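Cellulase (PDB 6XSO) probably hydrolyses internal beta-1,4 linkages of cellulose and other plant polysaccharides, such as xylan, as a broad-specificity family 5 endoglucanase. Local coordinates at residues T38-D43 with V121-G126; K46-T51 with W85-D90; Q53-W58 with M100-E105. One frame throughout, in Å; residues are numbered along the deposited sequence.

Contact 1 (T38-D43 with V121-G126)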
# COMPACT_ATOMS: atom_id res chain seq x y z
N THR A 38 -9.05 7.73 -4.80
CA THR A 38 -10.45 7.52 -4.40
C THR A 38 -10.58 7.89 -2.94
O THR A 38 -10.65 9.09 -2.61
CB THR A 38 -10.87 6.10 -4.81
OG1 THR A 38 -10.63 5.91 -6.22
CG2 THR A 38 -12.36 5.91 -4.57
N LEU A 39 -10.56 6.93 -2.01
CA LEU A 39 -10.63 7.32 -0.60
C LEU A 39 -9.35 7.99 -0.12
O LEU A 39 -9.35 8.59 0.97
CB LEU A 39 -10.95 6.11 0.27
CG LEU A 39 -12.19 5.30 -0.14
CD1 LEU A 39 -12.50 4.18 0.85
CD2 LEU A 39 -13.41 6.20 -0.32
N ASP A 40 -8.28 7.90 -0.91
CA ASP A 40 -7.03 8.63 -0.66
C ASP A 40 -7.04 10.05 -1.21
O ASP A 40 -6.14 10.83 -0.87
CB ASP A 40 -5.84 7.85 -1.25
CG ASP A 40 -6.10 7.30 -2.68
OD1 ASP A 40 -7.21 6.80 -2.98
OD2 ASP A 40 -5.15 7.35 -3.51
N ALA A 41 -8.02 10.41 -2.03
CA ALA A 41 -8.04 11.76 -2.58
C ALA A 41 -8.18 12.79 -1.47
O ALA A 41 -8.82 12.55 -0.44
CB ALA A 41 -9.22 11.92 -3.55
N ASN A 42 -7.58 13.95 -1.68
CA ASN A 42 -7.60 15.01 -0.68
C ASN A 42 -7.29 16.34 -1.36
O ASN A 42 -6.62 16.38 -2.40
CB ASN A 42 -6.60 14.72 0.46
CG ASN A 42 -5.15 14.83 0.02
OD1 ASN A 42 -4.49 15.83 0.32
ND2 ASN A 42 -4.65 13.81 -0.67
N ASP A 43 -7.76 17.42 -0.75
CA ASP A 43 -7.48 18.77 -1.22
C ASP A 43 -7.40 19.66 0.02
O ASP A 43 -8.43 19.97 0.62
CB ASP A 43 -8.58 19.24 -2.16
CG ASP A 43 -8.32 20.62 -2.72
OD1 ASP A 43 -7.46 21.34 -2.18
OD2 ASP A 43 -9.01 20.98 -3.70
N VAL A 121 -3.00 4.18 5.72
CA VAL A 121 -2.96 5.61 6.01
C VAL A 121 -2.09 6.20 4.89
O VAL A 121 -0.88 5.90 4.82
CB VAL A 121 -2.37 5.87 7.41
CG1 VAL A 121 -2.04 7.34 7.62
CG2 VAL A 121 -3.35 5.38 8.50
N HIS A 122 -2.70 6.98 3.98
CA HIS A 122 -2.10 7.22 2.67
C HIS A 122 -1.54 8.62 2.59
O HIS A 122 -0.36 8.83 2.91
CB HIS A 122 -3.12 6.85 1.57
CG HIS A 122 -2.49 6.62 0.24
ND1 HIS A 122 -1.89 5.42 -0.09
CD2 HIS A 122 -2.30 7.44 -0.82
CE1 HIS A 122 -1.41 5.49 -1.31
NE2 HIS A 122 -1.66 6.69 -1.80
N HIS A 123 -2.29 9.63 2.12
CA HIS A 123 -1.71 10.97 1.93
C HIS A 123 -1.67 11.78 3.21
O HIS A 123 -1.44 13.00 3.16
CB HIS A 123 -2.40 11.73 0.81
CG HIS A 123 -2.12 11.16 -0.54
ND1 HIS A 123 -0.85 10.83 -0.96
CD2 HIS A 123 -2.95 10.85 -1.57
CE1 HIS A 123 -0.91 10.35 -2.19
NE2 HIS A 123 -2.17 10.36 -2.59
N ASP A 124 -1.85 11.11 4.34
CA ASP A 124 -1.31 11.61 5.60
C ASP A 124 0.20 11.64 5.60
O ASP A 124 0.79 12.36 6.42
CB ASP A 124 -1.88 10.71 6.69
CG ASP A 124 -3.41 10.68 6.65
OD1 ASP A 124 -4.03 11.66 7.15
OD2 ASP A 124 -3.98 9.71 6.08
N THR A 125 0.83 10.87 4.71
CA THR A 125 2.25 10.92 4.39
C THR A 125 2.43 11.56 3.02
O THR A 125 1.49 11.69 2.23
CB THR A 125 2.88 9.52 4.33
OG1 THR A 125 2.36 8.81 3.19
CG2 THR A 125 2.65 8.72 5.59
N GLY A 126 3.68 11.91 2.72
CA GLY A 126 4.10 12.21 1.37
C GLY A 126 4.77 13.56 1.22
O GLY A 126 5.08 14.26 2.19
O HOH W 1 -3.28 8.83 -4.77
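Asp40 meets two consecutive histidines. Its CB packs against CD2 of His122 at 3.6 Å; the two side chains run next to each other in the same direction, with the carboxylate almost perpendicular to the imidazole (84°). The backbone O of Asp40 comes up to the edge of the neighbouring ring, 3.3 Å from His123 CD2. Asn42 reaches the same histidine crosswise, ND2 lying 3.4 Å from His123 CB with the amide and ring planes 47° apart. A water links the segments, donating to Asp40 OD2 at 2.7 Å and hydrogen-bonded to His123 NE2 at 2.9 Å. The two imidazoles also meet: CD2 of His122 sits over the centre of the His123 ring.

Behind this first shell, the carboxylate is turned back on its own segment. With CG lodged between the backbone N and the carbonyl carbon (chi1 45°), OD1 receives Thr38 N at 2.8 Å from above the carboxylate plane, while OD2 also takes the backbone N of Asn37. With an alanine in place of Asp40, Thr38 N and Asn37 N would probably lose their acceptor, and the water its link across to this segment. Asn42 OD1 is held by Tyr86 OH, and Thr84 OG1 bonds both Asp40 O and His123 N, tying the two segments together. His122 O is gripped twice, by Thr125 N and by Thr125 OG1 at 2.7 Å, which fixes the type I turn 122-125; a second type I turn shapes 38-41. Both segments follow strands of the eight-stranded barrel, 31-34 and 116-119, and so belong to the C-terminal rim of a TIM barrel, the end that carries the active site in family 5 glycosidases.

Contact 2 (K46-T51 with W85-D90); sequences KTWTTT and WYQEMD. With NA (sodium ion), chain D.
Trp48 lies across Gln87 and Glu88, joining two loops that follow strands 31-34 and 78-81 of the TIM barrel. The Gln87 amide is tilted 53° from the indole plane; its NE2 sits above one face, offset toward the rim, and OE1 is 3.4 Å from Trp48 NE1. A water at the indole edge settles the polar side of this meeting, accepting from Trp48 NE1 at 3.0 Å and donating to Gln87 OE1. The NE2 end of the amide bonds Asp43 O; Lys46 O lies close to it too, but at a poor angle.

Glu88 comes in at about a right angle to the tryptophan, yet its carboxylate is turned to within 19° of the ring plane, with OE2 3.4 Å from CD1. The chain is bent at chi2 (-65°), which brings the carboxylate round toward the indole. OE2 also holds His54 ND1, and the His54 ring meets that of Trp48. A second water spans Trp48 N and Gln87 O. A sodium ion is bound by Trp48 O at 2.3 Å and by five waters, one of which donates to both Gln87 O and Glu88 OE1, at 3.0 Å and 2.8 Å.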
# COMPACT_ATOMS: atom_id res chain seq x y z
N LYS A 46 -9.75 22.66 0.81
CA LYS A 46 -11.17 22.44 0.98
C LYS A 46 -11.43 21.80 2.34
O LYS A 46 -10.54 21.23 2.97
CB LYS A 46 -11.74 21.50 -0.09
CG LYS A 46 -11.37 21.83 -1.52
CD LYS A 46 -12.41 22.69 -2.20
CE LYS A 46 -12.30 22.55 -3.71
NZ LYS A 46 -12.31 23.88 -4.39
N THR A 47 -12.68 21.94 2.78
CA THR A 47 -13.25 21.24 3.93
C THR A 47 -14.45 20.47 3.41
O THR A 47 -15.25 21.01 2.64
CB THR A 47 -13.67 22.26 4.99
OG1 THR A 47 -12.51 22.98 5.45
CG2 THR A 47 -14.33 21.58 6.19
N TRP A 48 -14.56 19.20 3.80
CA TRP A 48 -15.65 18.37 3.34
C TRP A 48 -16.84 18.41 4.29
O TRP A 48 -16.69 18.53 5.51
CB TRP A 48 -15.21 16.91 3.25
CG TRP A 48 -13.97 16.61 2.47
CD1 TRP A 48 -12.97 15.77 2.84
CD2 TRP A 48 -13.59 17.14 1.19
NE1 TRP A 48 -12.01 15.70 1.86
CE2 TRP A 48 -12.36 16.56 0.84
CE3 TRP A 48 -14.18 18.06 0.31
CZ2 TRP A 48 -11.70 16.85 -0.35
CZ3 TRP A 48 -13.51 18.34 -0.89
CH2 TRP A 48 -12.29 17.74 -1.20
N THR A 49 -18.04 18.28 3.72
CA THR A 49 -19.25 18.04 4.49
C THR A 49 -19.96 16.73 4.13
O THR A 49 -20.94 16.38 4.81
CB THR A 49 -20.25 19.20 4.33
OG1 THR A 49 -20.58 19.37 2.94
CG2 THR A 49 -19.69 20.49 4.90
N THR A 50 -19.54 16.04 3.07
CA THR A 50 -20.08 14.73 2.74
C THR A 50 -18.94 13.79 2.36
O THR A 50 -17.86 14.23 1.94
CB THR A 50 -21.02 14.76 1.53
OG1 THR A 50 -20.26 14.95 0.33
CG2 THR A 50 -22.04 15.88 1.66
N THR A 51 -19.18 12.48 2.49
CA THR A 51 -18.15 11.53 2.07
C THR A 51 -17.94 11.59 0.56
O THR A 51 -16.84 11.31 0.07
CB THR A 51 -18.47 10.10 2.48
OG1 THR A 51 -19.60 9.60 1.75
CG2 THR A 51 -18.75 9.98 3.94
N TRP A 85 -6.79 10.26 5.78
CA TRP A 85 -7.63 10.47 6.94
C TRP A 85 -7.70 11.90 7.46
O TRP A 85 -8.66 12.24 8.16
CB TRP A 85 -7.20 9.54 8.10
CG TRP A 85 -7.24 8.09 7.72
CD1 TRP A 85 -6.24 7.37 7.15
CD2 TRP A 85 -8.34 7.18 7.90
NE1 TRP A 85 -6.65 6.07 6.93
CE2 TRP A 85 -7.93 5.93 7.39
CE3 TRP A 85 -9.63 7.30 8.43
CZ2 TRP A 85 -8.74 4.80 7.43
CZ3 TRP A 85 -10.45 6.17 8.43
CH2 TRP A 85 -10.00 4.95 7.92
N TYR A 86 -6.72 12.76 7.13
CA TYR A 86 -6.56 14.01 7.88
C TYR A 86 -7.73 14.97 7.69
O TYR A 86 -7.99 15.79 8.59
CB TYR A 86 -5.23 14.69 7.54
CG TYR A 86 -5.15 15.39 6.18
CD1 TYR A 86 -5.41 16.76 6.07
CD2 TYR A 86 -4.77 14.70 5.04
CE1 TYR A 86 -5.32 17.40 4.84
CE2 TYR A 86 -4.69 15.34 3.81
CZ TYR A 86 -4.96 16.69 3.73
OH TYR A 86 -4.87 17.34 2.52
N GLN A 87 -8.42 14.92 6.55
CA GLN A 87 -9.59 15.77 6.35
C GLN A 87 -10.85 15.17 6.96
O GLN A 87 -11.94 15.73 6.78
CB GLN A 87 -9.81 16.06 4.86
CG GLN A 87 -8.55 16.61 4.18
CD GLN A 87 -8.83 17.29 2.86
OE1 GLN A 87 -8.79 16.65 1.81
NE2 GLN A 87 -9.16 18.58 2.91
N GLU A 88 -10.70 14.06 7.67
CA GLU A 88 -11.80 13.36 8.32
C GLU A 88 -11.58 13.23 9.82
O GLU A 88 -12.30 12.47 10.48
CB GLU A 88 -12.00 11.98 7.66
CG GLU A 88 -12.28 12.02 6.16
CD GLU A 88 -13.60 12.70 5.78
OE1 GLU A 88 -14.48 12.95 6.64
OE2 GLU A 88 -13.78 12.99 4.58
N MET A 89 -10.63 13.98 10.38
CA MET A 89 -10.25 13.92 11.78
C MET A 89 -10.49 15.27 12.42
O MET A 89 -10.21 16.31 11.81
CB MET A 89 -8.77 13.58 11.91
CG MET A 89 -8.41 12.18 11.47
SD MET A 89 -6.66 11.89 11.16
CE MET A 89 -5.99 12.07 12.81
N ASP A 90 -11.02 15.27 13.64
CA ASP A 90 -11.24 16.50 14.38
C ASP A 90 -9.95 16.91 15.10
O ASP A 90 -8.89 16.31 14.92
CB ASP A 90 -12.49 16.36 15.26
CG ASP A 90 -12.26 15.53 16.52
OD1 ASP A 90 -11.13 15.07 16.78
OD2 ASP A 90 -13.26 15.35 17.27
NA NA D . -16.62 17.17 7.34
O HOH W 2 -9.50 14.02 1.94
O HOH W 3 -12.59 18.40 5.91
O HOH W 4 -16.36 13.70 4.37
O HOH W 5 -14.89 15.70 6.93
O HOH W 6 -18.53 18.29 8.35
O HOH W 7 -14.74 18.58 8.11
O HOH W 8 -16.96 16.07 9.27
O HOH W 9 -17.82 15.58 6.03

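Contact 3 (Q53-W58 with M100-E105)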
# COMPACT_ATOMS: atom_id res chain seq x y z
N GLN A 53 -17.87 14.15 -1.46
CA GLN A 53 -16.93 15.20 -1.84
C GLN A 53 -15.50 14.71 -1.75
O GLN A 53 -14.68 14.99 -2.64
CB GLN A 53 -17.12 16.41 -0.93
CG GLN A 53 -18.40 17.17 -1.16
CD GLN A 53 -18.67 18.17 -0.07
OE1 GLN A 53 -17.92 18.26 0.90
NE2 GLN A 53 -19.74 18.92 -0.21
N HIS A 54 -15.18 13.96 -0.70
CA HIS A 54 -13.84 13.41 -0.52
C HIS A 54 -13.56 12.35 -1.57
O HIS A 54 -12.55 12.41 -2.28
CB HIS A 54 -13.80 12.87 0.91
CG HIS A 54 -12.54 12.16 1.29
ND1 HIS A 54 -12.19 12.01 2.62
CD2 HIS A 54 -11.59 11.52 0.57
CE1 HIS A 54 -11.06 11.33 2.69
NE2 HIS A 54 -10.68 11.01 1.47
N GLU A 55 -14.47 11.38 -1.72
CA GLU A 55 -14.23 10.23 -2.58
C GLU A 55 -14.08 10.63 -4.04
O GLU A 55 -13.34 9.97 -4.78
CB GLU A 55 -15.40 9.26 -2.43
CG GLU A 55 -15.24 7.95 -3.20
CD GLU A 55 -16.15 6.85 -2.68
OE1 GLU A 55 -16.92 7.10 -1.72
OE2 GLU A 55 -16.13 5.73 -3.26
N THR A 56 -14.74 11.71 -4.45
CA THR A 56 -14.79 12.11 -5.85
C THR A 56 -13.90 13.32 -6.19
O THR A 56 -13.92 13.78 -7.33
CB THR A 56 -16.24 12.41 -6.28
OG1 THR A 56 -16.73 13.61 -5.64
CG2 THR A 56 -17.18 11.25 -5.94
N CYS A 57 -13.12 13.83 -5.24
CA CYS A 57 -12.45 15.11 -5.51
C CYS A 57 -11.32 15.00 -6.53
O CYS A 57 -10.91 16.03 -7.07
CB CYS A 57 -12.01 15.79 -4.22
SG CYS A 57 -10.56 15.14 -3.45
N TRP A 58 -10.82 13.80 -6.83
CA TRP A 58 -9.82 13.62 -7.87
C TRP A 58 -10.40 12.93 -9.12
O TRP A 58 -9.65 12.33 -9.91
CB TRP A 58 -8.60 12.88 -7.34
CG TRP A 58 -7.72 13.72 -6.43
CD1 TRP A 58 -7.86 15.05 -6.15
CD2 TRP A 58 -6.57 13.28 -5.71
NE1 TRP A 58 -6.87 15.46 -5.28
CE2 TRP A 58 -6.07 14.39 -4.99
CE3 TRP A 58 -5.92 12.04 -5.59
CZ2 TRP A 58 -4.95 14.30 -4.17
CZ3 TRP A 58 -4.81 11.96 -4.77
CH2 TRP A 58 -4.33 13.07 -4.08
N MET A 100 -15.81 6.72 8.57
CA MET A 100 -15.45 5.35 8.89
C MET A 100 -16.47 4.38 8.30
O MET A 100 -16.10 3.32 7.81
CB MET A 100 -15.33 5.18 10.40
CG MET A 100 -14.62 3.86 10.80
SD MET A 100 -12.86 3.75 10.38
CE MET A 100 -12.17 4.69 11.75
N LYS A 101 -17.75 4.74 8.37
CA LYS A 101 -18.80 3.93 7.75
C LYS A 101 -18.57 3.77 6.26
O LYS A 101 -18.80 2.68 5.70
CB LYS A 101 -20.13 4.61 8.02
CG LYS A 101 -21.35 3.89 7.47
CD LYS A 101 -22.64 4.52 8.01
CE LYS A 101 -23.88 3.86 7.43
NZ LYS A 101 -25.13 4.48 7.99
N ARG A 102 -18.13 4.83 5.57
CA ARG A 102 -17.92 4.71 4.13
C ARG A 102 -16.74 3.80 3.82
O ARG A 102 -16.81 2.97 2.91
CB ARG A 102 -17.73 6.09 3.48
CG ARG A 102 -17.43 6.03 1.98
CD ARG A 102 -18.55 5.34 1.23
NE ARG A 102 -18.20 5.14 -0.16
CZ ARG A 102 -18.77 4.24 -0.96
NH1 ARG A 102 -19.73 3.45 -0.49
NH2 ARG A 102 -18.39 4.13 -2.22
N VAL A 103 -15.62 3.97 4.54
CA VAL A 103 -14.47 3.09 4.36
C VAL A 103 -14.90 1.65 4.54
O VAL A 103 -14.54 0.77 3.75
CB VAL A 103 -13.34 3.48 5.33
CG1 VAL A 103 -12.18 2.50 5.16
CG2 VAL A 103 -12.87 4.91 5.10
N LYS A 104 -15.70 1.39 5.57
CA LYS A 104 -16.18 0.03 5.82
C LYS A 104 -17.04 -0.49 4.66
O LYS A 104 -16.93 -1.67 4.30
CB LYS A 104 -16.94 0.00 7.15
CG LYS A 104 -17.33 -1.39 7.61
CD LYS A 104 -18.11 -1.34 8.92
CE LYS A 104 -18.46 -2.74 9.42
NZ LYS A 104 -19.19 -3.59 8.42
N GLU A 105 -17.90 0.35 4.08
CA GLU A 105 -18.67 -0.08 2.90
C GLU A 105 -17.75 -0.56 1.78
O GLU A 105 -18.02 -1.58 1.14
CB GLU A 105 -19.57 1.05 2.39
CG GLU A 105 -20.76 1.34 3.30
CD GLU A 105 -21.55 2.61 2.94
OE1 GLU A 105 -21.11 3.38 2.07
OE2 GLU A 105 -22.60 2.85 3.58
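A single buried ion pair, Glu55 with Arg102, makes up the whole of this contact, spanning two helices whose nearest CA atoms, those of the same two residues, are 9.4 Å apart. Arg102 grips the carboxylate side-on, through NE and one terminal nitrogen. NE donates to Glu55 OE1 at 2.8 Å, reaching it on the syn side with a noticeable bend. NH2 donates to Glu55 OE2 at 3.0 Å in a nearly straight bond (174°); OE2 uses its syn lone pair and lies in the guanidinium plane. The two flat groups are not quite coplanar, their planes being 30° apart, and the NE bond takes up the mismatch, with OE1 tilted out of the guanidinium plane.

Glu55 is stretched out from the end of helix 51-55, its CG anti to the backbone N and the chain extended beyond. The Arg102 side chain instead bends at chi2 (59°) and crosses the glutamate at about a right angle. The far terminal nitrogen turns back to its own helix, where NH1 donates to Glu105 OE1 at 2.9 Å, on the anti side of that carboxylate. Thr63 adds to the network, its OG1 bonding Glu55 OE2 and its O bonding Arg102 NH2, while Tyr109 OH bonds NH1.

Arg102 thus stands between two carboxylates whose OE1 atoms are 6.8 Å apart, one on the short helix and one a turn along its own. Bonds from all three of its nitrogens fix the guanidinium against rotation, and its positive charge would be expected to keep both glutamates ionised, so that Glu55 can remain a carboxylate although it is buried.

From the N terminus, the chain leaves strand 31-34 into a long loop that runs into helix 51-55; two pieces of the loop and the end of the helix each find a later partner. Contact 1 closes the widest circuit, from 38-43 to 121-126 beyond strand 116-119, and the other two nest within it. Contact 2 joins 46-51 to the loop after strand 78-81; contact 3 joins the end of helix 51-55 to helix 97-111. Those two cross, since 53-58 falls between the halves of contact 2 and 85-90 between those of contact 3. His54, within contact 3, reaches both of the others, bonding Leu39 O on the contact 1 side. One side of the barrel, around its first three strands, is thereby interlocked.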